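PDB 5DNL: imidazoleglycerol-phosphate dehydratase from Pyrococcus furiosus, which catalyses the dehydration of imidazoleglycerol phosphate to imidazoleacetol phosphate, the sixth step of histidine biosynthesis. Local coordinates for residues L31-F36 with I147-F152; A80-D85 with L155-R160; G125-R128 with T133-I136. All blocks are in the same frame, centred on the assembly; numbering follows the deposited sequence.

Contact 1 of 3, residues L31-F36 with I147-F152; sequences LTAFAF and IVEAAF. With MN (manganese (II) ion), chain E; 5DL ([(2S)-2-hydroxy-3-(1H-1,2,4-triazol-1-yl)propyl]phosphonic acid), chain F.
Phe34 and Phe152 bring helices 25-38 and 144-162 together, their CA atoms 5.1 Å apart. The apolar part is a meeting of a methylene with a ring edge: CB of Phe34 lies near the plane of the Phe152 ring, 4.2 Å from its CD2. The two aromatic rings do not stack on each other. Phe152 instead meets the ring of Phe122, while the Phe34 side chain packs on Leu62 and Met42. The carbonyl O of Phe152 packs against Phe34, 3.7 Å from its CA and at the edge of its ring, near the ring plane; with CG anti to the backbone N (chi1 174°), the ring swings so that CD1 comes near this oxygen. No hydrogen bond spans the two segments. Glu149, about one turn before Phe152, touches CB of Ala33 with its CG at 4.4 Å.

Metal coordination takes over beyond that methylene. The Glu149 chain is extended past CG and carries OE1 to 2.1 Å from a manganese ion; OE2 stays 3.5 Å from the metal, so the carboxylate binds through one oxygen. The inhibitor chelates the same ion through its triazole N1 and hydroxyl O13, and His29 and His145 of the same chain and His53 of a neighbouring subunit complete six ligands. The single manganese bond thus fixes the end of a chain whose methylene lies against helix 25-38, tying helix packing to the metal site.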
loop_
_atom_site.group_PDB
_atom_site.type_symbol
_atom_site.label_atom_id
_atom_site.label_comp_id
_atom_site.label_asym_id
_atom_site.label_seq_id
_atom_site.Cartn_x
_atom_site.Cartn_y
_atom_site.Cartn_z
ATOM N N LEU A 31 27.498 22.000 32.217
ATOM C CA LEU A 31 27.992 23.370 32.359
ATOM C C LEU A 31 29.504 23.420 32.440
ATOM O O LEU A 31 30.107 24.381 31.970
ATOM C CB LEU A 31 27.383 24.073 33.562
ATOM C CG LEU A 31 25.877 24.315 33.505
ATOM C CD1 LEU A 31 25.382 24.768 34.867
ATOM C CD2 LEU A 31 25.521 25.336 32.425
ATOM N N THR A 32 30.114 22.411 33.044
ATOM C CA THR A 32 31.582 22.308 33.059
ATOM C C THR A 32 32.106 22.205 31.633
ATOM O O THR A 32 33.045 22.910 31.248
ATOM C CB THR A 32 32.034 21.136 33.936
ATOM O OG1 THR A 32 31.614 21.374 35.284
ATOM C CG2 THR A 32 33.549 20.966 33.923
ATOM N N ALA A 33 31.447 21.384 30.813
ATOM C CA ALA A 33 31.783 21.279 29.389
ATOM C C ALA A 33 31.588 22.627 28.693
ATOM O O ALA A 33 32.468 23.113 28.005
ATOM C CB ALA A 33 30.924 20.208 28.725
ATOM N N PHE A 34 30.432 23.248 28.896
ATOM C CA PHE A 34 30.145 24.517 28.269
ATOM C C PHE A 34 31.245 25.546 28.582
ATOM O O PHE A 34 31.779 26.186 27.681
ATOM C CB PHE A 34 28.786 25.064 28.715
ATOM C CG PHE A 34 28.516 26.429 28.193
ATOM C CD1 PHE A 34 28.095 26.597 26.899
ATOM C CD2 PHE A 34 28.799 27.559 28.955
ATOM C CE1 PHE A 34 27.915 27.869 26.384
ATOM C CE2 PHE A 34 28.596 28.825 28.451
ATOM C CZ PHE A 34 28.151 28.982 27.167
ATOM N N ALA A 35 31.582 25.693 29.858
ATOM C CA ALA A 35 32.560 26.714 30.251
ATOM C C ALA A 35 33.938 26.398 29.697
ATOM O O ALA A 35 34.653 27.302 29.277
ATOM C CB ALA A 35 32.608 26.837 31.757
ATOM N N PHE A 36 34.301 25.112 29.692
ATOM C CA PHE A 36 35.631 24.700 29.216
ATOM C C PHE A 36 35.810 25.061 27.739
ATOM O O PHE A 36 36.833 25.612 27.335
ATOM C CB PHE A 36 35.824 23.201 29.421
ATOM C CG PHE A 36 37.229 22.716 29.153
ATOM C CD1 PHE A 36 38.195 22.770 30.147
ATOM C CD2 PHE A 36 37.561 22.187 27.918
ATOM C CE1 PHE A 36 39.463 22.288 29.900
ATOM C CE2 PHE A 36 38.835 21.720 27.658
ATOM C CZ PHE A 36 39.786 21.769 28.658
ATOM N N ILE A 147 25.238 12.782 22.714
ATOM C CA ILE A 147 24.507 13.809 21.962
ATOM C C ILE A 147 24.403 15.100 22.767
ATOM O O ILE A 147 24.720 16.188 22.263
ATOM C CB ILE A 147 23.107 13.302 21.531
ATOM C CG1 ILE A 147 23.253 12.194 20.493
ATOM C CG2 ILE A 147 22.265 14.439 20.981
ATOM C CD1 ILE A 147 22.011 11.334 20.300
ATOM N N VAL A 148 23.945 14.991 24.009
ATOM C CA VAL A 148 23.700 16.182 24.831
ATOM C C VAL A 148 25.043 16.847 25.190
ATOM O O VAL A 148 25.182 18.076 25.097
ATOM C CB VAL A 148 22.863 15.839 26.055
ATOM C CG1 VAL A 148 22.721 17.024 27.005
ATOM C CG2 VAL A 148 21.473 15.385 25.626
ATOM N N GLU A 149 26.040 16.057 25.591
ATOM C CA GLU A 149 27.334 16.666 25.917
ATOM C C GLU A 149 27.966 17.306 24.677
ATOM O O GLU A 149 28.549 18.377 24.788
ATOM C CB GLU A 149 28.297 15.679 26.590
ATOM C CG GLU A 149 29.534 16.344 27.164
ATOM C CD GLU A 149 30.419 15.426 27.937
ATOM O OE1 GLU A 149 30.009 14.285 28.277
ATOM O OE2 GLU A 149 31.584 15.853 28.147
ATOM N N ALA A 150 27.876 16.674 23.505
ATOM C CA ALA A 150 28.368 17.316 22.290
ATOM C C ALA A 150 27.677 18.664 22.040
ATOM O O ALA A 150 28.314 19.629 21.637
ATOM C CB ALA A 150 28.216 16.401 21.087
ATOM N N ALA A 151 26.372 18.737 22.298
ATOM C CA ALA A 151 25.655 20.006 22.185
ATOM C C ALA A 151 26.200 21.075 23.129
ATOM O O ALA A 151 26.377 22.214 22.723
ATOM C CB ALA A 151 24.172 19.789 22.425
ATOM N N PHE A 152 26.462 20.715 24.382
ATOM C CA PHE A 152 27.023 21.679 25.343
ATOM C C PHE A 152 28.455 22.098 24.979
ATOM O O PHE A 152 28.791 23.298 25.061
ATOM C CB PHE A 152 26.959 21.167 26.783
ATOM C CG PHE A 152 25.635 21.394 27.444
ATOM C CD1 PHE A 152 24.591 20.490 27.320
ATOM C CD2 PHE A 152 25.429 22.530 28.209
ATOM C CE1 PHE A 152 23.371 20.704 27.959
ATOM C CE2 PHE A 152 24.206 22.772 28.846
ATOM C CZ PHE A 152 23.170 21.847 28.727
HETATM MN MN MN E . 30.558 13.043 29.932
HETATM N N1 5DL F . 31.068 11.419 28.477
HETATM C C3 5DL F . 32.333 10.332 26.969
HETATM N N2 5DL F . 32.156 11.475 27.641
HETATM C C8 5DL F . 34.674 14.258 28.421
HETATM C C7 5DL F . 33.768 13.066 28.737
HETATM C C6 5DL F . 33.022 12.638 27.482
HETATM C C5 5DL F . 30.603 10.182 28.274
HETATM O O10 5DL F . 36.567 12.677 27.370
HETATM P P9 5DL F . 35.919 13.998 27.126
HETATM O O11 5DL F . 36.866 15.171 27.209
HETATM O O12 5DL F . 35.234 14.026 25.768
HETATM O O13 5DL F . 32.816 13.394 29.760
HETATM N N4 5DL F . 31.335 9.488 27.372
#

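Contact 2 of 3, residues A80-D85 with L155-R160; sequences AIMPMD and LGMALR. With 5DL ([(2S)-2-hydroxy-3-(1H-1,2,4-triazol-1-yl)propyl]phosphonic acid), chain F.
Met157 and Ala158 of helix 144-162 rest on Ala80 of strand 77-84. The axes of strand segment 80-84 and helix segment 155-160 run roughly antiparallel (155°) and approach to 7.8 Å. Met157 comes first along the helix, and its CB sits 3.7 Å from CB of Ala80. Farther out the contact is tentative, since Met82 and Met157 are each modelled in two conformers: in one of them, CG of Met157 is 4.0 Å from CE of Met82, whose chain bends at chi2 and chi3, and the two side chains cross at about a right angle. Ala158 follows, its backbone N 4.1 Å and its CB 4.4 Å from CB of Ala80; the small side chains allow a CA separation of only 5.2 Å here. Arg160, the last of the segment, turns its guanidinium to Tyr37, whose carbonyl O accepts a hydrogen bond from NH2. At the other end of the strand, SD of Met84 lies 3.5 Å from N2 of the bound triazole phosphonate. The whole is helix-on-sheet packing between the alpha and beta layers of the imidazoleglycerol-phosphate dehydratase fold, with helix 144-162 covering the sheet that contains strands 77-84 and 87-94.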
loop_
_atom_site.group_PDB
_atom_site.type_symbol
_atom_site.label_atom_id
_atom_site.label_comp_id
_atom_site.label_asym_id
_atom_site.label_seq_id
_atom_site.Cartn_x
_atom_site.Cartn_y
_atom_site.Cartn_z
ATOM N N ALA A 80 29.901 25.499 15.666
ATOM C CA ALA A 80 30.750 24.385 16.057
ATOM C C ALA A 80 30.139 23.104 15.525
ATOM O O ALA A 80 28.922 22.977 15.482
ATOM C CB ALA A 80 30.892 24.324 17.565
ATOM N N ILE A 81 30.963 22.166 15.100
ATOM C CA ILE A 81 30.514 20.806 14.818
ATOM C C ILE A 81 31.304 19.953 15.784
ATOM O O ILE A 81 32.536 19.937 15.707
ATOM C CB ILE A 81 30.726 20.384 13.367
ATOM C CG1 ILE A 81 29.816 21.209 12.459
ATOM C CG2 ILE A 81 30.414 18.905 13.209
ATOM C CD1 ILE A 81 30.015 20.971 10.967
ATOM N N MET A 82 30.605 19.280 16.689
ATOM C CA MET A 82 31.243 18.544 17.769
ATOM C C MET A 82 30.926 17.060 17.693
ATOM O O MET A 82 29.751 16.697 17.787
ATOM C CB MET A 82 30.754 19.095 19.105
ATOM C CG MET A 82 31.586 18.665 20.294
ATOM S SD MET A 82 33.206 19.468 20.306
ATOM C CE MET A 82 32.891 20.877 19.217
ATOM N N PRO A 83 31.955 16.214 17.529
ATOM C CA PRO A 83 31.805 14.783 17.663
ATOM C C PRO A 83 31.911 14.356 19.112
ATOM O O PRO A 83 32.609 15.001 19.908
ATOM C CB PRO A 83 32.963 14.211 16.842
ATOM C CG PRO A 83 33.999 15.267 16.841
ATOM C CD PRO A 83 33.331 16.574 17.089
ATOM N N MET A 84 31.195 13.297 19.463
ATOM C CA MET A 84 31.494 12.533 20.661
ATOM C C MET A 84 31.137 11.092 20.372
ATOM O O MET A 84 29.947 10.713 20.420
ATOM C CB MET A 84 30.758 13.048 21.895
ATOM C CG MET A 84 31.157 12.219 23.113
ATOM S SD MET A 84 30.654 12.806 24.736
ATOM C CE MET A 84 31.333 14.443 24.683
ATOM N N ASP A 85 32.155 10.277 20.096
ATOM C CA ASP A 85 31.972 8.905 19.646
ATOM C C ASP A 85 30.920 8.880 18.507
ATOM O O ASP A 85 31.118 9.560 17.503
ATOM C CB ASP A 85 31.636 7.995 20.828
ATOM C CG ASP A 85 32.746 7.936 21.879
ATOM O OD1 ASP A 85 33.791 8.617 21.750
ATOM O OD2 ASP A 85 32.562 7.163 22.826
ATOM N N LEU A 155 27.957 24.479 22.037
ATOM C CA LEU A 155 27.535 25.807 22.491
ATOM C C LEU A 155 28.715 26.610 23.016
ATOM O O LEU A 155 28.839 27.796 22.708
ATOM C CB LEU A 155 26.447 25.697 23.544
ATOM C CG LEU A 155 25.060 25.373 22.989
ATOM C CD1 LEU A 155 24.162 24.914 24.123
ATOM C CD2 LEU A 155 24.452 26.562 22.273
ATOM N N GLY A 156 29.569 25.970 23.809
ATOM C CA GLY A 156 30.748 26.665 24.330
ATOM C C GLY A 156 31.653 27.129 23.211
ATOM O O GLY A 156 32.024 28.320 23.170
ATOM N N MET A 157 31.976 26.234 22.281
ATOM C CA MET A 157 32.846 26.581 21.150
ATOM C C MET A 157 32.237 27.670 20.272
ATOM O O MET A 157 32.923 28.568 19.845
ATOM C CB MET A 157 33.127 25.363 20.275
ATOM C CG MET A 157 33.962 24.285 20.903
ATOM S SD MET A 157 35.707 24.725 20.971
ATOM C CE MET A 157 35.742 25.930 19.673
ATOM N N ALA A 158 30.947 27.571 19.988
ATOM C CA ALA A 158 30.288 28.536 19.117
ATOM C C ALA A 158 30.250 29.911 19.737
ATOM O O ALA A 158 30.516 30.922 19.061
ATOM C CB ALA A 158 28.881 28.070 18.748
ATOM N N LEU A 159 29.939 29.959 21.026
ATOM C CA LEU A 159 29.883 31.226 21.743
ATOM C C LEU A 159 31.279 31.797 21.987
ATOM O O LEU A 159 31.428 33.014 22.034
ATOM C CB LEU A 159 29.074 31.130 23.037
ATOM C CG LEU A 159 27.552 31.123 22.805
ATOM C CD1 LEU A 159 26.823 30.531 23.981
ATOM C CD2 LEU A 159 27.037 32.526 22.489
ATOM N N ARG A 160 32.299 30.948 22.076
ATOM C CA ARG A 160 33.684 31.472 22.133
ATOM C C ARG A 160 33.925 32.398 20.936
ATOM O O ARG A 160 34.507 33.482 21.080
ATOM C CB ARG A 160 34.704 30.333 22.129
ATOM C CG ARG A 160 36.166 30.787 22.249
ATOM C CD ARG A 160 37.151 29.710 21.840
ATOM N NE ARG A 160 37.017 28.451 22.554
ATOM C CZ ARG A 160 37.704 27.338 22.274
ATOM N NH1 ARG A 160 38.608 27.322 21.296
ATOM N NH2 ARG A 160 37.493 26.218 22.972
HETATM N N1 5DL F . 31.068 11.419 28.477
HETATM C C3 5DL F . 32.333 10.332 26.969
HETATM N N2 5DL F . 32.156 11.475 27.641
HETATM C C8 5DL F . 34.674 14.258 28.421
HETATM C C7 5DL F . 33.768 13.066 28.737
HETATM C C6 5DL F . 33.022 12.638 27.482
HETATM C C5 5DL F . 30.603 10.182 28.274
HETATM O O10 5DL F . 36.567 12.677 27.370
HETATM P P9 5DL F . 35.919 13.998 27.126
HETATM O O11 5DL F . 36.866 15.171 27.209
HETATM O O12 5DL F . 35.234 14.026 25.768
HETATM O O13 5DL F . 32.816 13.394 29.760
HETATM N N4 5DL F . 31.335 9.488 27.372
#

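Contact 3 of 3, residues G125-R128 with T133-I136; sequences GLAR and TIHI
Four residues separate the two segments, the first two still helical, so the turn from helix 116-130 into strand 133-140 is very short; across it the chain reverses and brings the strand back beside the helix. Their CA atoms come nearest at Ala127 and Thr133, 6.2 Å apart, and no hydrogen bond joins the two segments. Ile134 bridges them. Its CG1 is anti to the carbonyl carbon (chi1 -56°) and the chain then runs straight on, so that the CD1 methyl reaches the helix. There it meets Leu126, 3.8 Å from CD2 and 3.9 Å from CG, the two side chains crossing at about a right angle. The same methyl lies 3.9 Å from the backbone N of Ala127 and 4.1 Å from its CB. One methyl group therefore touches two consecutive helix residues, meeting apolar side chains and also lying beside the Ala127 backbone. Strand 133-140 lies between 87-94, antiparallel to it, and 100-104, parallel to it, and Ile134 pairs through its backbone with Tyr100 and Asn102. Helix 116-130 connects the parallel strands 100-104 and 133-140, making this the return half of a beta-alpha-beta unit, and Leu155 of helix 144-162 packs on Ile134 beside it.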
loop_
_atom_site.group_PDB
_atom_site.type_symbol
_atom_site.label_atom_id
_atom_site.label_comp_id
_atom_site.label_asym_id
_atom_site.label_seq_id
_atom_site.Cartn_x
_atom_site.Cartn_y
_atom_site.Cartn_z
ATOM N N GLY A 125 16.091 29.018 27.265
ATOM C CA GLY A 125 16.425 29.974 28.320
ATOM C C GLY A 125 17.631 30.813 27.910
ATOM O O GLY A 125 17.616 32.056 28.028
ATOM N N LEU A 126 18.662 30.132 27.416
ATOM C CA LEU A 126 19.855 30.795 26.931
ATOM C C LEU A 126 19.559 31.748 25.772
ATOM O O LEU A 126 20.027 32.898 25.744
ATOM C CB LEU A 126 20.875 29.726 26.519
ATOM C CG LEU A 126 22.219 30.168 25.965
ATOM C CD1 LEU A 126 22.958 30.954 27.031
ATOM C CD2 LEU A 126 23.059 28.990 25.492
ATOM N N ALA A 127 18.744 31.304 24.820
ATOM C CA ALA A 127 18.373 32.153 23.704
ATOM C C ALA A 127 17.648 33.407 24.164
ATOM O O ALA A 127 17.877 34.503 23.610
ATOM C CB ALA A 127 17.515 31.394 22.698
ATOM N N ARG A 128 16.746 33.250 25.129
ATOM C CA ARG A 128 15.999 34.384 25.668
ATOM C C ARG A 128 16.833 35.320 26.544
ATOM O O ARG A 128 16.653 36.537 26.467
ATOM C CB ARG A 128 14.750 33.895 26.400
ATOM C CG ARG A 128 13.694 33.310 25.469
ATOM C CD ARG A 128 12.601 32.630 26.239
ATOM N NE ARG A 128 11.575 32.113 25.328
ATOM C CZ ARG A 128 11.020 30.915 25.403
ATOM N NH1 ARG A 128 11.303 30.076 26.396
ATOM N NH2 ARG A 128 10.162 30.556 24.457
ATOM N N THR A 133 19.713 33.751 18.402
ATOM C CA THR A 133 19.249 32.632 17.586
ATOM C C THR A 133 20.178 31.454 17.843
ATOM O O THR A 133 21.375 31.571 17.629
ATOM C CB THR A 133 19.356 33.035 16.094
ATOM O OG1 THR A 133 18.685 34.288 15.847
ATOM C CG2 THR A 133 18.793 31.974 15.174
ATOM N N ILE A 134 19.636 30.295 18.217
ATOM C CA ILE A 134 20.447 29.096 18.493
ATOM C C ILE A 134 19.853 27.872 17.815
ATOM O O ILE A 134 18.696 27.533 18.070
ATOM C CB ILE A 134 20.552 28.831 19.997
ATOM C CG1 ILE A 134 21.118 30.060 20.719
ATOM C CG2 ILE A 134 21.431 27.606 20.248
ATOM C CD1 ILE A 134 21.263 29.909 22.219
ATOM N N HIS A 135 20.655 27.225 16.963
ATOM C CA HIS A 135 20.310 25.959 16.349
ATOM C C HIS A 135 21.197 24.869 16.930
ATOM O O HIS A 135 22.427 25.019 16.977
ATOM C CB HIS A 135 20.552 25.991 14.852
ATOM C CG HIS A 135 19.547 26.779 14.092
ATOM N ND1 HIS A 135 18.498 26.184 13.442
ATOM C CD2 HIS A 135 19.449 28.107 13.848
ATOM C CE1 HIS A 135 17.766 27.118 12.858
ATOM N NE2 HIS A 135 18.331 28.286 13.069
ATOM N N ILE A 136 20.576 23.756 17.313
ATOM C CA ILE A 136 21.270 22.520 17.705
ATOM C C ILE A 136 20.744 21.473 16.727
ATOM O O ILE A 136 19.555 21.166 16.773
ATOM C CB ILE A 136 20.945 22.051 19.144
ATOM C CG1 ILE A 136 21.150 23.151 20.200
ATOM C CG2 ILE A 136 21.800 20.838 19.506
ATOM C CD1 ILE A 136 22.560 23.675 20.307
#

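Helix 144-162 is common to contacts 1 and 2, whose centres lie about 8 Å apart; the centre of contact 3 lies about 14 Å from each of theirs. Contacts 1 and 2 interlock along the chain, their segments alternating, while contact 3 is nested inside the loops that both close. Contacts 1 and 2 touch: CD1 of Phe34 is 3.5 Å from N of Gly156, and CE of Met84 is 3.5 Å from CD of Glu149. Contacts 2 and 3 reach the same four-stranded sheet and meet where Leu155 CD2 packs 3.8 Å from Ile134 CG2. One helix thus lies between helix 25-38 and this sheet, and its metal-binding Glu149 joins that core to the inhibitor site.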